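Local coordinates for PA14 domain-containing protein (Clostridium clariflavum, PDB 6QDI) that is the tandem PA14 region of a membrane-bound RsgI-type anti-sigma factor, binds calcium and probably senses plant-biomass polysaccharides outside the cell, at residues Thr50-Leu56 / Glu136-Ala141; Thr62-Arg67 / Glu92-Ile96. All coordinates share one frame; numbering follows the deposited sequence.

How the interactions relate
Both interactions join neighbouring antiparallel strands in the first PA14 domain, one in each sheet of its beta sandwich. Strands 44-53 and 59-68 follow each other in the chain, and interaction 2 is nested inside the loop closed by interaction 1. Each contact is partly buried: I53 and L138 in interaction 1, and F63 and I65 in interaction 2, are buried, I53 CD1 and F63 CE2 meeting between the sheets at 3.8 Å. The polar chemistry differs. Interaction 1 adds an arginine–tyrosine hydrogen bond to its ladder, whereas interaction 2 ends in a buried arginine's salt bridge near a calcium site and carries a methionine–tyrosine contact on its outer face.

Interaction 1: residues Thr50-Leu56 / Glu136-Ala141; sequences TGKIRPL and ECLYPA
The carbonyl oxygen of Y139 takes a hydrogen bond and a weaker CA-H...O contact from the neighbouring strand. K52 N donates the hydrogen bond to Y139 O at 2.8 Å, and G51 CA closes on the same oxygen at 3.1 Å. G51 has backbone angles suited to glycine, and it brings its bare CA close against the chain of P140 and A141. Y139 N returns the bond to K52 O, making K52 and Y139 a hydrogen-bonded antiparallel pair; A141 N to T50 O and R54 N to C137 O extend the ladder both ways.

Past the end of the strand the side chain of R54 takes over. It is modelled in two conformers; in one of them CG lies anti to the backbone N (chi1 175°) and a bend at chi3 swings NE back to Y139 OH, 2.9 Å away. The phenol oxygen accepts this hydrogen bond a little out of the guanidinium plane, and the ring stands 77° to that plane. C137 CA lies over one guanidinium face, toward its rim, while R54 CB lies 3.8 Å from CE1 at the edge of the Y139 ring. L56 CD1 packs on C137 SG at 3.5 Å.

On the other face of the sheet I53 and L138 run side by side in a non-hydrogen-bonded pair, with I53 CG1 4.0 Å from L138 CD2. On the face of Y139, K52 leads its amine away to a salt bridge with D105.

In the PA14 sandwich, strand 138-140 and strand 4-9 lie along the same edge of strand 44-53, T50 bonding to R5 and L138 to G3 through their backbones, and strand 104-113 takes the other edge; I53 and C137 meet W123 of the second sheet.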
ATOM      1  N   THR A  50      11.166  -7.149  -7.920  1.00  8.40           N
ATOM      2  CA  THR A  50      11.173  -7.667  -9.264  1.00  9.09           C
ATOM      3  C   THR A  50      12.584  -7.602  -9.869  1.00  8.56           C
ATOM      4  O   THR A  50      13.376  -6.687  -9.601  1.00  9.28           O
ATOM      5  CB  THR A  50      10.194  -6.910 -10.198  1.00  9.41           C
ATOM      6  OG1 THR A  50      10.440  -5.517 -10.100  1.00 11.69           O
ATOM      7  CG2 THR A  50       8.746  -7.212  -9.823  1.00 10.83           C
ATOM      8  N   GLY A  51      12.831  -8.562 -10.739  1.00  9.72           N
ATOM      9  CA  GLY A  51      14.043  -8.561 -11.531  1.00  9.43           C
ATOM     10  C   GLY A  51      14.266  -9.947 -12.075  1.00  9.44           C
ATOM     11  O   GLY A  51      13.317 -10.678 -12.407  1.00  9.99           O
ATOM     12  N   LYS A  52      15.540 -10.317 -12.194  1.00 10.65           N
ATOM     13  CA  LYS A  52      15.944 -11.630 -12.715  1.00 10.93           C
ATOM     14  C   LYS A  52      16.844 -12.329 -11.726  1.00 10.40           C
ATOM     15  O   LYS A  52      17.526 -11.667 -10.934  1.00 11.19           O
ATOM     16  CB  LYS A  52      16.695 -11.487 -14.019  1.00 12.62           C
ATOM     17  CG  LYS A  52      15.981 -10.692 -15.072  1.00 14.83           C
ATOM     18  CD  LYS A  52      14.872 -11.455 -15.737  1.00 17.82           C
ATOM     19  CE  LYS A  52      14.490 -10.763 -17.069  1.00 19.67           C
ATOM     20  NZ  LYS A  52      13.400 -11.474 -17.759  1.00 20.55           N
ATOM     21  N   ILE A  53      16.805 -13.652 -11.792  1.00 10.13           N
ATOM     22  CA  ILE A  53      17.663 -14.526 -10.978  1.00 10.98           C
ATOM     23  C   ILE A  53      18.421 -15.478 -11.900  1.00 11.53           C
ATOM     24  O   ILE A  53      17.842 -15.988 -12.859  1.00 12.08           O
ATOM     25  CB  ILE A  53      16.858 -15.272  -9.892  1.00 10.85           C
ATOM     26  CG1 ILE A  53      17.766 -16.070  -8.967  1.00 11.39           C
ATOM     27  CG2 ILE A  53      15.803 -16.154 -10.489  1.00 10.66           C
ATOM     28  CD1 ILE A  53      17.043 -16.590  -7.740  1.00 11.48           C
ATOM     29  N   ARG A  54      19.706 -15.678 -11.580  1.00 11.42           N
ATOM     30  CA  ARG A  54      20.620 -16.498 -12.390  0.50 13.04           C
ATOM     31  C   ARG A  54      21.194 -17.620 -11.539  1.00 13.73           C
ATOM     32  O   ARG A  54      22.124 -17.377 -10.778  1.00 15.68           O
ATOM     33  CB  ARG A  54      21.782 -15.652 -12.930  0.50 14.32           C
ATOM     34  CG  ARG A  54      22.837 -16.466 -13.673  0.50 14.76           C
ATOM     35  CD  ARG A  54      23.947 -15.585 -14.205  0.50 17.32           C
ATOM     36  NE  ARG A  54      24.710 -14.928 -13.157  0.50 19.27           N
ATOM     37  CZ  ARG A  54      25.224 -15.527 -12.089  0.50 18.33           C
ATOM     38  NH1 ARG A  54      24.954 -16.807 -11.813  0.50 15.89           N
ATOM     39  NH2 ARG A  54      25.938 -14.808 -11.235  0.50 17.06           N
ATOM     40  N   PRO A  55      20.689 -18.855 -11.671  1.00 12.74           N
ATOM     41  CA  PRO A  55      21.296 -19.950 -10.929  1.00 13.74           C
ATOM     42  C   PRO A  55      22.612 -20.386 -11.556  1.00 13.80           C
ATOM     43  O   PRO A  55      22.810 -20.227 -12.758  1.00 15.70           O
ATOM     44  CB  PRO A  55      20.286 -21.081 -11.073  1.00 14.49           C
ATOM     45  CG  PRO A  55      19.616 -20.786 -12.377  1.00 15.98           C
ATOM     46  CD  PRO A  55      19.550 -19.296 -12.483  1.00 14.77           C
ATOM     47  N   LEU A  56      23.464 -20.972 -10.733  1.00 13.74           N
ATOM     48  CA  LEU A  56      24.757 -21.430 -11.189  1.00 14.75           C
ATOM     49  C   LEU A  56      24.678 -22.834 -11.795  1.00 15.50           C
ATOM     50  O   LEU A  56      25.579 -23.194 -12.555  1.00 19.65           O
ATOM     51  CB  LEU A  56      25.791 -21.436 -10.037  1.00 16.70           C
ATOM     52  CG  LEU A  56      26.498 -20.128  -9.701  1.00 21.11           C
ATOM     53  CD1 LEU A  56      25.525 -19.060  -9.267  1.00 23.73           C
ATOM     54  CD2 LEU A  56      27.564 -20.335  -8.643  1.00 24.72           C
ATOM     55  N   GLU A 136      24.999 -11.316  -6.409  1.00 13.02           N
ATOM     56  CA  GLU A 136      25.580 -11.477  -7.731  1.00 14.21           C
ATOM     57  C   GLU A 136      24.706 -12.338  -8.643  1.00 13.88           C
ATOM     58  O   GLU A 136      24.978 -12.410  -9.859  1.00 16.47           O
ATOM     59  CB  GLU A 136      27.006 -12.011  -7.687  1.00 17.11           C
ATOM     60  CG  GLU A 136      27.131 -13.382  -7.105  1.00 18.51           C
ATOM     61  CD  GLU A 136      27.266 -13.474  -5.585  1.00 19.90           C
ATOM     62  OE1 GLU A 136      27.112 -12.455  -4.844  1.00 17.78           O
ATOM     63  OE2 GLU A 136      27.528 -14.630  -5.149  1.00 24.82           O
ATOM     64  N   CYS A 137      23.677 -12.982  -8.078  1.00 12.17           N
ATOM     65  CA  CYS A 137      22.743 -13.781  -8.848  1.00 12.63           C
ATOM     66  C   CYS A 137      21.392 -13.054  -9.092  1.00 12.01           C
ATOM     67  O   CYS A 137      20.465 -13.665  -9.622  1.00 13.01           O
ATOM     68  CB  CYS A 137      22.478 -15.097  -8.150  1.00 12.65           C
ATOM     69  SG  CYS A 137      23.927 -16.148  -8.067  1.00 15.27           S
ATOM     70  N   LEU A 138      21.306 -11.783  -8.696  1.00 11.31           N
ATOM     71  CA  LEU A 138      20.061 -11.020  -8.789  1.00 11.11           C
ATOM     72  C   LEU A 138      20.302  -9.773  -9.625  1.00 11.75           C
ATOM     73  O   LEU A 138      21.264  -9.043  -9.364  1.00 13.59           O
ATOM     74  CB  LEU A 138      19.590 -10.659  -7.383  1.00 10.56           C
ATOM     75  CG  LEU A 138      19.253 -11.839  -6.465  1.00 11.19           C
ATOM     76  CD1 LEU A 138      18.997 -11.368  -5.039  1.00 11.40           C
ATOM     77  CD2 LEU A 138      18.053 -12.648  -6.984  1.00 12.09           C
ATOM     78  N   TYR A 139      19.368  -9.467 -10.534  1.00 10.70           N
ATOM     79  CA  TYR A 139      19.483  -8.309 -11.435  1.00 11.01           C
ATOM     80  C   TYR A 139      18.187  -7.509 -11.318  1.00 10.10           C
ATOM     81  O   TYR A 139      17.101  -8.094 -11.428  1.00 12.16           O
ATOM     82  CB  TYR A 139      19.628  -8.765 -12.874  1.00 11.92           C
ATOM     83  CG  TYR A 139      20.832  -9.650 -13.105  1.00 13.71           C
ATOM     84  CD1 TYR A 139      20.812 -10.998 -12.735  1.00 15.61           C
ATOM     85  CD2 TYR A 139      21.973  -9.155 -13.680  1.00 18.10           C
ATOM     86  CE1 TYR A 139      21.904 -11.814 -12.925  1.00 17.59           C
ATOM     87  CE2 TYR A 139      23.085  -9.974 -13.899  1.00 19.03           C
ATOM     88  CZ  TYR A 139      23.042 -11.298 -13.525  1.00 18.95           C
ATOM     89  OH  TYR A 139      24.158 -12.090 -13.716  1.00 22.86           O
ATOM     90  N   PRO A 140      18.283  -6.204 -11.105  1.00 10.23           N
ATOM     91  CA  PRO A 140      17.057  -5.463 -10.786  1.00 10.34           C
ATOM     92  C   PRO A 140      16.230  -5.079 -12.014  1.00 11.05           C
ATOM     93  O   PRO A 140      16.807  -4.721 -13.053  1.00 12.98           O
ATOM     94  CB  PRO A 140      17.576  -4.212 -10.053  1.00 11.74           C
ATOM     95  CG  PRO A 140      18.944  -4.029 -10.639  1.00 11.70           C
ATOM     96  CD  PRO A 140      19.492  -5.410 -10.853  1.00 12.03           C
ATOM     97  N   ALA A 141      14.906  -5.159 -11.907  1.00 10.60           N
ATOM     98  CA  ALA A 141      14.029  -4.632 -12.945  1.00 11.20           C
ATOM     99  C   ALA A 141      14.169  -3.112 -13.041  1.00 12.03           C
ATOM    100  O   ALA A 141      14.603  -2.452 -12.120  1.00 12.90           O
ATOM    101  CB  ALA A 141      12.583  -5.023 -12.657  1.00 12.39           C
TER

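Interaction 2: residues Thr62-Arg67 / Glu92-Ile96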
ATOM      1  N   THR A  62      15.549 -25.472  -4.352  1.00 10.88           N
ATOM      2  CA  THR A  62      14.575 -25.174  -3.309  1.00 10.17           C
ATOM      3  C   THR A  62      14.743 -23.738  -2.879  1.00 10.15           C
ATOM      4  O   THR A  62      15.883 -23.297  -2.672  1.00 11.24           O
ATOM      5  CB  THR A  62      14.759 -26.088  -2.089  1.00 11.14           C
ATOM      6  OG1 THR A  62      14.639 -27.447  -2.517  1.00 13.14           O
ATOM      7  CG2 THR A  62      13.704 -25.821  -1.030  1.00 11.63           C
ATOM      8  N   PHE A  63      13.627 -22.998  -2.825  1.00  9.80           N
ATOM      9  CA  PHE A  63      13.590 -21.655  -2.268  1.00  9.24           C
ATOM     10  C   PHE A  63      12.922 -21.705  -0.909  1.00  9.50           C
ATOM     11  O   PHE A  63      11.885 -22.393  -0.770  1.00 10.23           O
ATOM     12  CB  PHE A  63      12.856 -20.683  -3.216  1.00  9.06           C
ATOM     13  CG  PHE A  63      13.652 -20.434  -4.482  1.00  9.58           C
ATOM     14  CD1 PHE A  63      13.537 -21.280  -5.592  1.00  9.90           C
ATOM     15  CD2 PHE A  63      14.560 -19.411  -4.547  1.00 10.10           C
ATOM     16  CE1 PHE A  63      14.334 -21.098  -6.703  1.00 10.09           C
ATOM     17  CE2 PHE A  63      15.320 -19.204  -5.659  1.00 11.03           C
ATOM     18  CZ  PHE A  63      15.208 -20.029  -6.751  1.00 11.32           C
ATOM     19  N   TYR A  64      13.517 -21.029   0.064  1.00  8.98           N
ATOM     20  CA  TYR A  64      13.019 -20.998   1.416  1.00  8.90           C
ATOM     21  C   TYR A  64      12.657 -19.558   1.751  1.00  8.41           C
ATOM     22  O   TYR A  64      13.469 -18.646   1.520  1.00 10.35           O
ATOM     23  CB  TYR A  64      14.078 -21.457   2.431  1.00  9.69           C
ATOM     24  CG  TYR A  64      14.757 -22.761   2.104  1.00 10.96           C
ATOM     25  CD1 TYR A  64      15.780 -22.824   1.177  1.00 11.48           C
ATOM     26  CD2 TYR A  64      14.405 -23.928   2.751  1.00 12.30           C
ATOM     27  CE1 TYR A  64      16.448 -24.013   0.900  1.00 11.61           C
ATOM     28  CE2 TYR A  64      15.071 -25.136   2.487  1.00 12.54           C
ATOM     29  CZ  TYR A  64      16.040 -25.170   1.536  1.00 12.40           C
ATOM     30  OH  TYR A  64      16.673 -26.375   1.294  1.00 14.34           O
ATOM     31  N   ILE A  65      11.498 -19.377   2.369  1.00  8.59           N
ATOM     32  CA  ILE A  65      11.092 -18.102   2.879  1.00  8.98           C
ATOM     33  C   ILE A  65      10.814 -18.180   4.367  1.00  8.38           C
ATOM     34  O   ILE A  65      10.129 -19.076   4.835  1.00 10.25           O
ATOM     35  CB  ILE A  65       9.902 -17.567   2.085  1.00 10.78           C
ATOM     36  CG1 ILE A  65      10.407 -17.144   0.680  1.00 13.46           C
ATOM     37  CG2 ILE A  65       9.317 -16.333   2.752  1.00 14.40           C
ATOM     38  CD1 ILE A  65       9.489 -16.467  -0.288  1.00 18.56           C
ATOM     39  N   SER A  66      11.361 -17.203   5.092  1.00  8.05           N
ATOM     40  CA  SER A  66      10.956 -16.857   6.461  0.69  8.51           C
ATOM     41  C   SER A  66      10.186 -15.553   6.352  1.00  7.38           C
ATOM     42  O   SER A  66      10.678 -14.622   5.696  1.00  8.81           O
ATOM     43  CB  SER A  66      12.208 -16.675   7.336  0.69  9.68           C
ATOM     44  OG  SER A  66      13.058 -17.799   7.284  0.69 15.26           O
ATOM     45  N   ARG A  67       8.995 -15.478   6.961  1.00  6.82           N
ATOM     46  CA  ARG A  67       8.115 -14.349   6.694  1.00  7.03           C
ATOM     47  C   ARG A  67       7.309 -13.958   7.928  1.00  6.74           C
ATOM     48  O   ARG A  67       6.780 -14.805   8.661  1.00  7.16           O
ATOM     49  CB  ARG A  67       7.135 -14.675   5.563  1.00  7.66           C
ATOM     50  CG  ARG A  67       6.161 -15.813   5.894  1.00  8.15           C
ATOM     51  CD  ARG A  67       5.247 -16.222   4.787  1.00  8.48           C
ATOM     52  NE  ARG A  67       4.307 -17.236   5.215  1.00  9.20           N
ATOM     53  CZ  ARG A  67       3.126 -17.018   5.754  1.00  8.89           C
ATOM     54  NH1 ARG A  67       2.350 -18.053   6.043  1.00 11.43           N
ATOM     55  NH2 ARG A  67       2.692 -15.774   5.977  1.00  9.24           N
ATOM     56  N   GLU A  92       8.850 -21.678   4.839  1.00 15.37           N
ATOM     57  CA  GLU A  92       8.070 -21.927   3.627  1.00 12.57           C
ATOM     58  C   GLU A  92       9.027 -22.416   2.565  1.00 12.95           C
ATOM     59  O   GLU A  92      10.100 -21.865   2.470  1.00 15.90           O
ATOM     60  CB  GLU A  92       7.351 -20.665   3.141  1.00 13.14           C
ATOM     61  CG  GLU A  92       6.478 -19.902   4.153  1.00 13.41           C
ATOM     62  CD  GLU A  92       5.289 -20.671   4.725  1.00 13.29           C
ATOM     63  OE1 GLU A  92       5.175 -21.913   4.459  1.00 17.09           O
ATOM     64  OE2 GLU A  92       4.502 -20.095   5.446  1.00 15.61           O
ATOM     65  N   MET A  93       8.621 -23.384   1.709  1.00 11.04           N
ATOM     66  CA  MET A  93       9.494 -23.840   0.633  1.00 10.63           C
ATOM     67  C   MET A  93       8.727 -24.032  -0.662  1.00 10.37           C
ATOM     68  O   MET A  93       7.552 -24.363  -0.673  1.00 11.76           O
ATOM     69  CB  MET A  93      10.166 -25.173   0.971  1.00 11.75           C
ATOM     70  CG  MET A  93      11.130 -25.128   2.139  1.00 14.75           C
ATOM     71  SD  MET A  93      11.809 -26.713   2.651  1.00 19.76           S
ATOM     72  CE  MET A  93      10.428 -27.377   3.568  1.00 21.24           C
ATOM     73  N   GLY A  94       9.446 -23.817  -1.753  1.00 10.06           N
ATOM     74  CA  GLY A  94       8.954 -24.192  -3.077  1.00 11.19           C
ATOM     75  C   GLY A  94      10.149 -24.650  -3.906  1.00 11.59           C
ATOM     76  O   GLY A  94      11.275 -24.172  -3.720  1.00 13.00           O
ATOM     77  N   LYS A  95       9.893 -25.573  -4.839  1.00 11.45           N
ATOM     78  CA  LYS A  95      10.963 -26.165  -5.649  1.00 12.25           C
ATOM     79  C   LYS A  95      10.710 -25.893  -7.120  1.00 12.11           C
ATOM     80  O   LYS A  95       9.536 -25.830  -7.548  1.00 13.37           O
ATOM     81  CB  LYS A  95      11.025 -27.672  -5.399  1.00 14.41           C
ATOM     82  CG  LYS A  95      11.473 -28.026  -3.990  1.00 17.49           C
ATOM     83  CD  LYS A  95      11.776 -29.499  -3.847  1.00 21.88           C
ATOM     84  CE  LYS A  95      10.516 -30.289  -3.619  1.00 26.47           C
ATOM     85  NZ  LYS A  95      10.878 -31.616  -3.048  1.00 29.29           N
ATOM     86  N   ILE A  96      11.793 -25.768  -7.884  1.00 11.87           N
ATOM     87  CA  ILE A  96      11.697 -25.581  -9.341  1.00 12.06           C
ATOM     88  C   ILE A  96      13.033 -25.947  -9.998  1.00 12.37           C
ATOM     89  O   ILE A  96      14.106 -25.621  -9.460  1.00 11.94           O
ATOM     90  CB  ILE A  96      11.290 -24.129  -9.703  1.00 12.44           C
ATOM     91  CG1 ILE A  96      11.067 -23.973 -11.216  1.00 12.57           C
ATOM     92  CG2 ILE A  96      12.259 -23.109  -9.148  1.00 12.21           C
ATOM     93  CD1 ILE A  96      10.307 -22.711 -11.542  1.00 14.83           C
TER
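R67 leaves its strand with CG between the backbone N and the carbonyl carbon (chi1 64°) and then runs extended to NE, while E92 folds back at chi2 (-62°); the two side chains thereby meet beyond the end of the backbone ladder. The guanidinium comes side-on, with two nitrogens on one oxygen: R67 NE lies 2.9 Å and R67 NH1 3.0 Å from E92 OE2. Both approach from the same face of the carboxylate plane, NE on the anti side and NH1 nearly in line with the C-O bond. The two planes are only 16° apart, and OE2 lies near the guanidinium plane. NH1 also pairs with D85, and NH2 donates to the backbone oxygen of N69, a residue of the calcium site. This ties the buried arginine to the metal-binding loop; its positive charge would then be shared between the carboxylates of E92 and D85.

Behind the salt bridge, F63 with G94 and I65 with E92 exchange backbone hydrogen bonds in both directions; F63 N reaches G94 O at 2.8 Å. These are adjacent antiparallel strands of one sheet of the PA14 beta sandwich, with strand 117-125 on the far side of strand 59-68.

The outer face carries T62, Y64, M93 and K95. M93 makes a Met-aromatic contact, its SD 4.6 Å from the centroid of the Y64 ring and approaching obliquely, while M93 CG touches Y64 CD2 at 3.5 Å. T62 CG2 lies over one face of the same ring, off toward its rim, and T62 OG1 lies alongside K95 CG. Y64 OH is hydrogen-bonded to S124, and R130 adds a cation-pi contact.

Toward the interior, I96 CG2 meets the edge of the F63 ring, 3.8 Å from CE1, and F63 and I65 pack on L73 of the facing sheet.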